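Local coordinates for protein MdcA (Pseudomonas aeruginosa, PDB 5VIT) that is the alpha subunit of malonate decarboxylase, a transferase that probably exchanges acetyl for malonyl on the acyl carrier protein, releasing acetate, at residues G27-A32 with V210-E215. Numbering follows the deposited sequence.
Sequences GLADGA and VDFVVE
A single backbone bond joins A32, the last residue of the loop, to V213 in strand 212-215: V213 N donates to A32 O over 2.7 Å, nearly straight at 165° and almost in line with the carbonyl. The same oxygen also receives a weaker CA-H...O contact from F212 CA at 3.2 Å, beside the V213 N-H bond. Side chains close in around this joint. V213 CG2, placed between its own backbone N and carbonyl carbon, lies 3.5 Å from A32 O. F212 turns its ring edge to the loop, with CG anti to the carbonyl carbon (chi1 -65°); its CE2 comes within 3.7 Å of G31 O, which lies in the ring plane, and meets A29 CB obliquely at 4.1 Å. G31 takes a positive phi of 74° where the loop bends toward the strand. The contact illustrates how the outermost strand of the parallel sheet, within this chain, begins: the A32 bond leads directly into strand 33-34, where V213 continues the pairing with L34. Strand 212-215 is bonded to strand 185-190 through V186 and V188, while F212 packs on L46 and L28 on A41 and A42 of helix 39-46.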
loop_
_atom_site.group_PDB
_atom_site.type_symbol
_atom_site.label_atom_id
_atom_site.label_comp_id
_atom_site.label_asym_id
_atom_site.label_seq_id
_atom_site.Cartn_x
_atom_site.Cartn_y
_atom_site.Cartn_z
ATOM N N GLY A 27 -12.971 -61.071 -31.342
ATOM C CA GLY A 27 -13.314 -61.161 -32.746
ATOM C C GLY A 27 -13.348 -59.784 -33.371
ATOM O O GLY A 27 -12.817 -59.562 -34.458
ATOM N N LEU A 28 -13.961 -58.850 -32.654
ATOM C CA LEU A 28 -14.125 -57.476 -33.116
ATOM C C LEU A 28 -12.793 -56.735 -33.304
ATOM O O LEU A 28 -12.730 -55.745 -34.030
ATOM C CB LEU A 28 -15.025 -56.721 -32.133
ATOM C CG LEU A 28 -15.239 -55.213 -32.275
ATOM C CD1 LEU A 28 -15.783 -54.830 -33.653
ATOM C CD2 LEU A 28 -16.168 -54.727 -31.179
ATOM N N ALA A 29 -11.729 -57.230 -32.677
ATOM C CA ALA A 29 -10.454 -56.518 -32.658
ATOM C C ALA A 29 -9.328 -57.304 -33.320
ATOM O O ALA A 29 -9.374 -58.534 -33.387
ATOM C CB ALA A 29 -10.073 -56.173 -31.224
ATOM N N ASP A 30 -8.313 -56.577 -33.792
ATOM C CA ASP A 30 -7.138 -57.167 -34.433
ATOM C C ASP A 30 -5.889 -56.974 -33.566
ATOM O O ASP A 30 -5.054 -56.090 -33.813
ATOM C CB ASP A 30 -6.932 -56.565 -35.837
ATOM C CG ASP A 30 -5.622 -57.008 -36.493
ATOM O OD1 ASP A 30 -5.246 -58.193 -36.362
ATOM O OD2 ASP A 30 -4.969 -56.160 -37.145
ATOM N N GLY A 31 -5.755 -57.826 -32.554
ATOM C CA GLY A 31 -4.685 -57.680 -31.588
ATOM C C GLY A 31 -5.031 -56.504 -30.698
ATOM O O GLY A 31 -6.093 -56.481 -30.080
ATOM N N ALA A 32 -4.148 -55.513 -30.655
ATOM C CA ALA A 32 -4.358 -54.334 -29.823
ATOM C C ALA A 32 -5.151 -53.252 -30.556
ATOM O O ALA A 32 -5.550 -52.251 -29.964
ATOM C CB ALA A 32 -3.016 -53.781 -29.357
ATOM N N VAL A 210 -1.229 -50.535 -22.023
ATOM C CA VAL A 210 -2.321 -50.243 -22.953
ATOM C C VAL A 210 -3.015 -51.528 -23.416
ATOM O O VAL A 210 -2.356 -52.522 -23.693
ATOM C CB VAL A 210 -1.794 -49.450 -24.179
ATOM C CG1 VAL A 210 -2.838 -49.385 -25.292
ATOM C CG2 VAL A 210 -1.371 -48.049 -23.751
ATOM N N ASP A 211 -4.343 -51.515 -23.475
ATOM C CA ASP A 211 -5.072 -52.692 -23.917
ATOM C C ASP A 211 -5.531 -52.561 -25.373
ATOM O O ASP A 211 -5.419 -53.510 -26.158
ATOM C CB ASP A 211 -6.264 -52.947 -22.998
ATOM C CG ASP A 211 -5.838 -53.244 -21.559
ATOM O OD1 ASP A 211 -5.088 -54.232 -21.346
ATOM O OD2 ASP A 211 -6.241 -52.471 -20.649
ATOM N N PHE A 212 -6.038 -51.392 -25.742
ATOM C CA PHE A 212 -6.452 -51.181 -27.124
ATOM C C PHE A 212 -6.064 -49.804 -27.633
ATOM O O PHE A 212 -6.040 -48.839 -26.868
ATOM C CB PHE A 212 -7.961 -51.377 -27.268
ATOM C CG PHE A 212 -8.412 -52.775 -26.999
ATOM C CD1 PHE A 212 -9.225 -53.060 -25.905
ATOM C CD2 PHE A 212 -8.012 -53.817 -27.829
ATOM C CE1 PHE A 212 -9.645 -54.362 -25.650
ATOM C CE2 PHE A 212 -8.426 -55.114 -27.581
ATOM C CZ PHE A 212 -9.242 -55.387 -26.487
ATOM N N VAL A 213 -5.745 -49.729 -28.923
ATOM C CA VAL A 213 -5.606 -48.453 -29.620
ATOM C C VAL A 213 -6.633 -48.354 -30.755
ATOM O O VAL A 213 -7.064 -49.373 -31.314
ATOM C CB VAL A 213 -4.195 -48.249 -30.196
ATOM C CG1 VAL A 213 -3.192 -48.113 -29.082
ATOM C CG2 VAL A 213 -3.825 -49.403 -31.106
ATOM N N VAL A 214 -7.041 -47.124 -31.066
ATOM C CA VAL A 214 -7.979 -46.843 -32.146
ATOM C C VAL A 214 -7.492 -45.632 -32.917
ATOM O O VAL A 214 -7.188 -44.596 -32.318
ATOM C CB VAL A 214 -9.402 -46.538 -31.632
ATOM C CG1 VAL A 214 -10.392 -46.545 -32.783
ATOM C CG2 VAL A 214 -9.815 -47.538 -30.577
ATOM N N GLU A 215 -7.417 -45.743 -34.235
ATOM C CA GLU A 215 -7.179 -44.558 -35.047
ATOM C C GLU A 215 -8.432 -43.682 -34.981
ATOM O O GLU A 215 -9.540 -44.130 -35.284
ATOM C CB GLU A 215 -6.830 -44.928 -36.491
ATOM C CG GLU A 215 -6.176 -43.778 -37.268
ATOM C CD GLU A 215 -5.667 -44.190 -38.648
ATOM O OE1 GLU A 215 -4.481 -44.598 -38.759
ATOM O OE2 GLU A 215 -6.456 -44.100 -39.616
#